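Local coordinates for protein 3-hydroxyacyl-thioester dehydratase Z (Mycobacterium tuberculosis, PDB 2C2I) that probably catalyses the reversible hydration of (2E)-enoyl-CoA to (3R)-3-hydroxyacyl-CoA, working as a homodimer of hotdog-fold subunits in fatty acid metabolism, at residues T38-Q42 / W43-D47; I60-G63 / F64-L67; I26-E29 / E30-L33. All blocks are in the same frame, centred on the assembly; numbering follows the deposited sequence.

Interaction 1: residues T38-Q42 / W43-D47; sequences TGDHQ and WIHVD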
loop_
_atom_site.group_PDB
_atom_site.type_symbol
_atom_site.label_atom_id
_atom_site.label_comp_id
_atom_site.label_asym_id
_atom_site.label_seq_id
_atom_site.Cartn_x
_atom_site.Cartn_y
_atom_site.Cartn_z
ATOM N N THR A 38 10.114 -2.177 -4.152
ATOM C CA THR A 38 9.492 -2.956 -3.063
ATOM C C THR A 38 9.963 -4.415 -2.945
ATOM O O THR A 38 9.645 -5.090 -1.962
ATOM C CB THR A 38 7.948 -2.979 -3.223
ATOM O OG1 THR A 38 7.605 -3.658 -4.433
ATOM C CG2 THR A 38 7.356 -1.548 -3.249
ATOM N N GLY A 39 10.693 -4.907 -3.950
ATOM C CA GLY A 39 11.137 -6.296 -3.935
ATOM C C GLY A 39 10.072 -7.314 -4.296
ATOM O O GLY A 39 10.257 -8.504 -4.073
ATOM N N ASP A 40 8.936 -6.879 -4.829
ATOM C CA ASP A 40 7.969 -7.825 -5.359
ATOM C C ASP A 40 8.156 -7.901 -6.874
ATOM O O ASP A 40 7.731 -6.997 -7.603
ATOM C CB ASP A 40 6.531 -7.432 -4.967
ATOM C CG ASP A 40 5.490 -8.468 -5.415
ATOM O OD1 ASP A 40 5.798 -9.377 -6.223
ATOM O OD2 ASP A 40 4.334 -8.370 -4.962
ATOM N N HIS A 41 8.844 -8.952 -7.334
ATOM C CA HIS A 41 9.069 -9.160 -8.771
ATOM C C HIS A 41 8.263 -10.334 -9.296
ATOM O O HIS A 41 8.706 -11.036 -10.209
ATOM C CB HIS A 41 10.576 -9.371 -9.062
ATOM C CG HIS A 41 11.410 -8.142 -8.854
ATOM N ND1 HIS A 41 12.020 -7.855 -7.655
ATOM C CD2 HIS A 41 11.712 -7.115 -9.683
ATOM C CE1 HIS A 41 12.672 -6.707 -7.756
ATOM N NE2 HIS A 41 12.510 -6.246 -8.984
ATOM N N GLN A 42 7.064 -10.557 -8.757
ATOM C CA GLN A 42 6.309 -11.723 -9.176
ATOM C C GLN A 42 6.064 -11.667 -10.688
ATOM O O GLN A 42 5.845 -10.593 -11.251
ATOM C CB GLN A 42 4.995 -11.879 -8.423
ATOM C CG GLN A 42 4.493 -13.316 -8.512
ATOM C CD GLN A 42 3.178 -13.574 -7.791
ATOM O OE1 GLN A 42 2.659 -14.662 -7.873
ATOM N NE2 GLN A 42 2.632 -12.566 -7.093
ATOM N N TRP A 43 6.130 -12.830 -11.321
ATOM C CA TRP A 43 5.948 -12.926 -12.764
ATOM C C TRP A 43 4.668 -12.264 -13.288
ATOM O O TRP A 43 4.695 -11.651 -14.350
ATOM C CB TRP A 43 6.023 -14.370 -13.232
ATOM C CG TRP A 43 4.949 -15.257 -12.694
ATOM C CD1 TRP A 43 4.950 -15.899 -11.494
ATOM C CD2 TRP A 43 3.698 -15.568 -13.312
ATOM N NE1 TRP A 43 3.805 -16.640 -11.346
ATOM C CE2 TRP A 43 3.016 -16.459 -12.451
ATOM C CE3 TRP A 43 3.101 -15.218 -14.535
ATOM C CZ2 TRP A 43 1.755 -16.979 -12.750
ATOM C CZ3 TRP A 43 1.842 -15.756 -14.845
ATOM C CH2 TRP A 43 1.185 -16.622 -13.954
ATOM N N ILE A 44 3.561 -12.371 -12.544
ATOM C CA ILE A 44 2.286 -11.766 -12.963
ATOM C C ILE A 44 2.386 -10.245 -13.207
ATOM O O ILE A 44 1.571 -9.683 -13.939
ATOM C CB ILE A 44 1.124 -12.060 -11.984
ATOM C CG1 ILE A 44 1.413 -11.471 -10.590
ATOM C CG2 ILE A 44 0.870 -13.553 -11.877
ATOM C CD1 ILE A 44 0.223 -11.617 -9.623
ATOM N N HIS A 45 3.372 -9.593 -12.595
ATOM C CA HIS A 45 3.552 -8.146 -12.750
ATOM C C HIS A 45 4.643 -7.795 -13.754
ATOM O O HIS A 45 4.538 -6.774 -14.441
ATOM C CB HIS A 45 3.868 -7.464 -11.407
ATOM C CG HIS A 45 2.945 -7.860 -10.291
ATOM N ND1 HIS A 45 1.576 -7.655 -10.334
ATOM C CD2 HIS A 45 3.200 -8.453 -9.100
ATOM C CE1 HIS A 45 1.034 -8.118 -9.224
ATOM N NE2 HIS A 45 1.998 -8.597 -8.455
ATOM N N VAL A 46 5.694 -8.618 -13.839
ATOM C CA VAL A 46 6.898 -8.165 -14.547
ATOM C C VAL A 46 7.426 -9.081 -15.658
ATOM O O VAL A 46 8.387 -8.714 -16.340
ATOM C CB VAL A 46 8.055 -7.756 -13.578
ATOM C CG1 VAL A 46 7.590 -6.661 -12.590
ATOM C CG2 VAL A 46 8.576 -8.951 -12.835
ATOM N N ASP A 47 6.783 -10.225 -15.858
ATOM C CA ASP A 47 7.266 -11.194 -16.842
ATOM C C ASP A 47 6.267 -11.313 -17.973
ATOM O O ASP A 47 5.368 -12.141 -17.905
ATOM C CB ASP A 47 7.476 -12.558 -16.178
ATOM C CG ASP A 47 8.266 -13.529 -17.061
ATOM O OD1 ASP A 47 8.075 -13.505 -18.286
ATOM O OD2 ASP A 47 9.072 -14.308 -16.513
HETATM O O HOH W 1 2.405 -9.830 -6.161
HETATM O O HOH W 2 4.312 -16.796 -8.280
#

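Interaction 2: residues I60-G63 / F64-L67; sequences IAHG and FMTL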
loop_
_atom_site.group_PDB
_atom_site.type_symbol
_atom_site.label_atom_id
_atom_site.label_comp_id
_atom_site.label_asym_id
_atom_site.label_seq_id
_atom_site.Cartn_x
_atom_site.Cartn_y
_atom_site.Cartn_z
ATOM N N ILE A 60 -0.171 -7.572 -14.882
ATOM C CA ILE A 60 -1.095 -6.726 -14.105
ATOM C C ILE A 60 -0.309 -5.921 -13.054
ATOM O O ILE A 60 0.783 -6.337 -12.629
ATOM C CB ILE A 60 -2.262 -7.566 -13.456
ATOM C CG1 ILE A 60 -1.756 -8.580 -12.418
ATOM C CG2 ILE A 60 -3.117 -8.274 -14.508
ATOM C CD1 ILE A 60 -2.864 -9.288 -11.667
ATOM N N ALA A 61 -0.841 -4.769 -12.645
ATOM C CA ALA A 61 -0.208 -3.955 -11.611
ATOM C C ALA A 61 -0.201 -4.696 -10.268
ATOM O O ALA A 61 -1.025 -5.546 -10.014
ATOM C CB ALA A 61 -0.954 -2.613 -11.451
ATOM N N HIS A 62 0.730 -4.326 -9.401
ATOM C CA HIS A 62 0.687 -4.765 -8.008
ATOM C C HIS A 62 -0.515 -4.071 -7.364
ATOM O O HIS A 62 -0.697 -2.878 -7.565
ATOM C CB HIS A 62 1.928 -4.277 -7.254
ATOM C CG HIS A 62 3.231 -4.769 -7.802
ATOM N ND1 HIS A 62 3.796 -4.264 -8.955
ATOM C CD2 HIS A 62 4.126 -5.657 -7.300
ATOM C CE1 HIS A 62 4.958 -4.860 -9.169
ATOM N NE2 HIS A 62 5.177 -5.717 -8.183
ATOM N N GLY A 63 -1.336 -4.803 -6.627
ATOM C CA GLY A 63 -2.399 -4.158 -5.818
ATOM C C GLY A 63 -1.833 -3.086 -4.896
ATOM O O GLY A 63 -2.474 -2.022 -4.682
ATOM N N PHE A 64 -0.629 -3.313 -4.372
ATOM C CA PHE A 64 -0.056 -2.334 -3.455
ATOM C C PHE A 64 0.289 -1.068 -4.208
ATOM O O PHE A 64 0.351 -0.004 -3.611
ATOM C CB PHE A 64 1.172 -2.874 -2.711
ATOM C CG PHE A 64 0.848 -3.727 -1.507
ATOM C CD1 PHE A 64 0.035 -3.238 -0.463
ATOM C CD2 PHE A 64 1.374 -5.011 -1.403
ATOM C CE1 PHE A 64 -0.228 -4.030 0.653
ATOM C CE2 PHE A 64 1.128 -5.807 -0.259
ATOM C CZ PHE A 64 0.319 -5.336 0.750
HETATM N N MSE A 65 0.519 -1.183 -5.523
HETATM C CA MSE A 65 0.810 0.016 -6.289
HETATM C C MSE A 65 -0.464 0.804 -6.554
HETATM O O MSE A 65 -0.481 1.999 -6.345
HETATM C CB MSE A 65 1.492 -0.281 -7.618
HETATM C CG MSE A 65 1.773 1.030 -8.371
HETATM SE SE MSE A 65 2.875 0.773 -9.941
HETATM C CE MSE A 65 2.172 -0.349 -10.438
ATOM N N THR A 66 -1.511 0.134 -7.025
ATOM C CA THR A 66 -2.794 0.819 -7.294
ATOM C C THR A 66 -3.268 1.558 -6.022
ATOM O O THR A 66 -3.672 2.726 -6.060
ATOM C CB THR A 66 -3.851 -0.187 -7.798
ATOM O OG1 THR A 66 -3.368 -0.798 -9.014
ATOM C CG2 THR A 66 -5.168 0.508 -8.121
ATOM N N LEU A 67 -3.176 0.872 -4.894
ATOM C CA LEU A 67 -3.522 1.486 -3.598
ATOM C C LEU A 67 -2.671 2.735 -3.370
ATOM O O LEU A 67 -3.188 3.759 -2.953
ATOM C CB LEU A 67 -3.321 0.484 -2.443
ATOM C CG LEU A 67 -3.521 1.059 -1.025
ATOM C CD1 LEU A 67 -4.958 1.529 -0.824
ATOM C CD2 LEU A 67 -3.142 0.009 0.023
#

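Interaction 3: residues I26-E29 / E30-L33; sequences ITQE and EVNL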
loop_
_atom_site.group_PDB
_atom_site.type_symbol
_atom_site.label_atom_id
_atom_site.label_comp_id
_atom_site.label_asym_id
_atom_site.label_seq_id
_atom_site.Cartn_x
_atom_site.Cartn_y
_atom_site.Cartn_z
ATOM N N ILE A 26 -1.409 3.396 -16.424
ATOM C CA ILE A 26 -0.427 2.610 -15.653
ATOM C C ILE A 26 0.468 1.844 -16.627
ATOM O O ILE A 26 -0.004 0.960 -17.343
ATOM C CB ILE A 26 -1.127 1.664 -14.635
ATOM C CG1 ILE A 26 -1.971 2.462 -13.620
ATOM C CG2 ILE A 26 -0.120 0.775 -13.889
ATOM C CD1 ILE A 26 -1.319 3.768 -13.102
ATOM N N THR A 27 1.747 2.205 -16.658
ATOM C CA THR A 27 2.689 1.639 -17.644
ATOM C C THR A 27 3.528 0.492 -17.099
ATOM O O THR A 27 3.661 0.334 -15.887
ATOM C CB THR A 27 3.656 2.705 -18.200
ATOM O OG1 THR A 27 4.522 3.193 -17.167
ATOM C CG2 THR A 27 2.875 3.863 -18.832
ATOM N N GLN A 28 4.115 -0.292 -18.001
ATOM C CA GLN A 28 5.024 -1.363 -17.592
ATOM C C GLN A 28 6.257 -0.783 -16.885
ATOM O O GLN A 28 6.743 -1.357 -15.908
ATOM C CB GLN A 28 5.421 -2.238 -18.785
ATOM C CG GLN A 28 6.215 -3.461 -18.371
ATOM C CD GLN A 28 5.407 -4.438 -17.529
ATOM O OE1 GLN A 28 4.408 -4.986 -17.985
ATOM N NE2 GLN A 28 5.866 -4.685 -16.301
ATOM N N GLU A 29 6.738 0.366 -17.361
ATOM C CA GLU A 29 7.873 1.053 -16.735
ATOM C C GLU A 29 7.585 1.352 -15.264
ATOM O O GLU A 29 8.449 1.183 -14.418
ATOM C CB GLU A 29 8.235 2.334 -17.505
ATOM C CG GLU A 29 8.640 3.537 -16.649
ATOM C CD GLU A 29 10.119 3.941 -16.700
ATOM O OE1 GLU A 29 10.368 5.167 -16.662
ATOM O OE2 GLU A 29 11.032 3.075 -16.752
ATOM N N GLU A 30 6.363 1.805 -14.972
ATOM C CA GLU A 30 5.986 2.115 -13.590
ATOM C C GLU A 30 5.894 0.854 -12.760
ATOM O O GLU A 30 6.279 0.858 -11.579
ATOM C CB GLU A 30 4.664 2.875 -13.543
ATOM C CG GLU A 30 4.761 4.263 -14.162
ATOM C CD GLU A 30 3.403 4.934 -14.281
ATOM O OE1 GLU A 30 2.371 4.220 -14.418
ATOM O OE2 GLU A 30 3.374 6.179 -14.208
ATOM N N VAL A 31 5.375 -0.208 -13.366
ATOM C CA VAL A 31 5.175 -1.482 -12.663
ATOM C C VAL A 31 6.539 -2.085 -12.301
ATOM O O VAL A 31 6.731 -2.580 -11.184
ATOM C CB VAL A 31 4.290 -2.464 -13.463
ATOM C CG1 VAL A 31 4.224 -3.839 -12.784
ATOM C CG2 VAL A 31 2.872 -1.917 -13.612
ATOM N N ASN A 32 7.479 -2.003 -13.250
ATOM C CA ASN A 32 8.890 -2.393 -13.025
ATOM C C ASN A 32 9.602 -1.586 -11.947
ATOM O O ASN A 32 10.325 -2.155 -11.127
ATOM C CB ASN A 32 9.674 -2.294 -14.336
ATOM C CG ASN A 32 9.143 -3.219 -15.407
ATOM O OD1 ASN A 32 8.293 -4.063 -15.159
ATOM N ND2 ASN A 32 9.644 -3.047 -16.625
ATOM N N LEU A 33 9.404 -0.266 -11.927
ATOM C CA LEU A 33 10.022 0.578 -10.910
ATOM C C LEU A 33 9.455 0.194 -9.542
ATOM O O LEU A 33 10.190 0.171 -8.574
ATOM C CB LEU A 33 9.768 2.067 -11.153
ATOM C CG LEU A 33 10.418 2.764 -12.367
ATOM C CD1 LEU A 33 9.936 4.195 -12.529
ATOM C CD2 LEU A 33 11.921 2.713 -12.246
#

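Interaction 1: residues T38-Q42 / W43-D47
Gln42 is the N-cap of the short helix 43-46, and its carbonyl oxygen takes the backbone N-H of both His45 (N to O 3.0 Å) and Val46, the latter lying in the carbonyl plane and the former 45° above it. Ahead of this cap the chain is shaped by an Asx turn: Asp40 OD1 accepts from Gln42 N at 3.1 Å and is met nearly along its C-O bond. The same oxygen lies at the edge of the His45 imidazole, 4.0 Å from His45 CD2, with carboxylate and ring planes almost perpendicular. Gln42 has CG anti to its backbone N (chi1 -160°) and runs out extended, which lays the amide alongside the end of Ile44, where Gln42 NE2 comes within 3.6 Å of Ile44 CD1. Ile44 is wedged between two aromatic groups, CG2 over a face of the Trp43 ring and CG1 over a face of His45. Val46 CG2 packs against His41 O. A water joins the three polar ends, receiving a weak bond from Gln42 NE2, donating to Asp40 OD2 at 2.7 Å and lying in the plane of the His45 ring, 2.6 Å from His45 NE2. Gln42 NE2 also bonds Ala86 O of the second subunit, and Trp43 NE1 bonds Lys84 O of that subunit; His45 ND1 is held by Ile60 O. Asp40 and His45 correspond to the residues important for catalysis in related hydratases, and Gln42 is a predicted transition-state stabiliser. With one carboxylate oxygen engaged in the turn and the other directed to a water shared with the imidazole, the site is consistent with Asp40 and His45 acting together on a water or hydroxyl group.

Interaction 2: residues I60-G63 / F64-L67
His62 is the N-cap of helix 63-68, and its carbonyl oxygen accepts the first helical bonds, from Met65 N at 2.9 Å, well above the carbonyl plane, and from Thr66 N at 3.2 Å, in that plane. The next bond of the helix runs from Leu67 N to Gly63 O, 3.0 Å. The side chains gather round this first turn. Met65, a selenomethionine here, bends at chi3 (46°), which brings its terminal CE back against Ala61 CB at 4.0 Å and to the edge of the His62 imidazole. From another direction Ala61 CB meets Thr66 OG1 at 3.9 Å. His62 CB and Met65 CB touch at 4.0 Å, while the imidazole leads away to stack on His45 and to bond Asp40 O through NE2. Phe64 packs on Asn88 of the second subunit and Leu67 on Phe64 of that subunit. By similarity, residues 60-63 bind substrate; the segment is consistent with the loop-to-helix entry of the substrate site of a MaoC-like hotdog hydratase, beside the probable catalytic pair Asp40 and His45 and at the dimer interface.

Interaction 3: residues I26-E29 / E30-L33
The Gln28 and Asn32 amides, one helical turn apart, have planes 34° from each other and are linked by one hydrogen bond, Gln28 NE2 donating to Asn32 OD1 at 2.8 Å. The acceptor lies close to the plane of the Gln28 amide, whereas the donor is tilted well out of the plane of the Asn32 carbonyl. Gln28 doubles back at chi2 (66°) to reach it, and the amide has further holds, NE2 on His45 O and OE1 on the Thr59 hydroxyl. The Glu30 carboxylate is approached from above its plane, 42° out of it, by Thr27 N, at 3.1 Å from Glu30 OE1; Ile26 CD1 lies 3.9 Å from the same oxygen. In the reverse direction Thr27 OG1 accepts from Glu30 N at 3.2 Å. These reciprocal bonds make a capping box at the N terminus of helix 28-38, with Thr27 as N-cap. The Glu30 chain runs extended beyond CG and passes beside the Thr27 hydroxyl, its CG 3.2 Å from Thr27 OG1. The carboxylate, set beside a helix N terminus, would probably be stabilised in its ionised form. Backbone bonds from Val31 N to Thr27 O, Asn32 N to Gln28 O and Leu33 N to Glu29 O carry the helix onward. Ile26 CG2 packs across Val31 CG2 at 4.0 Å, the two side chains roughly perpendicular, and Val31 in turn touches His45 and His62. Glu29 CD grazes Leu33 CD1 at 4.2 Å, a loose contact, and Leu33 packs on its counterpart Leu33 of the second subunit.

How the interactions relate
From the N terminus the contacts come in series, each a local turn, with none enclosing or crossing another. Interaction 3 starts helix 28-38 where strand 17-25 ends; interaction 1 turns the chain after that helix into helix 43-46; interaction 2 follows helix 48-52 and opens helix 63-68. In space they converge, with centres 10 to 11 Å apart. Ile44 and Ile60 join residues 43-47 to 60-63 through their backbones. Val31 CG2 of interaction 3 lies 3.6 Å from Met65 CE of interaction 2. The three helix starts thereby come together beside the probable active site, and each also touches the second subunit.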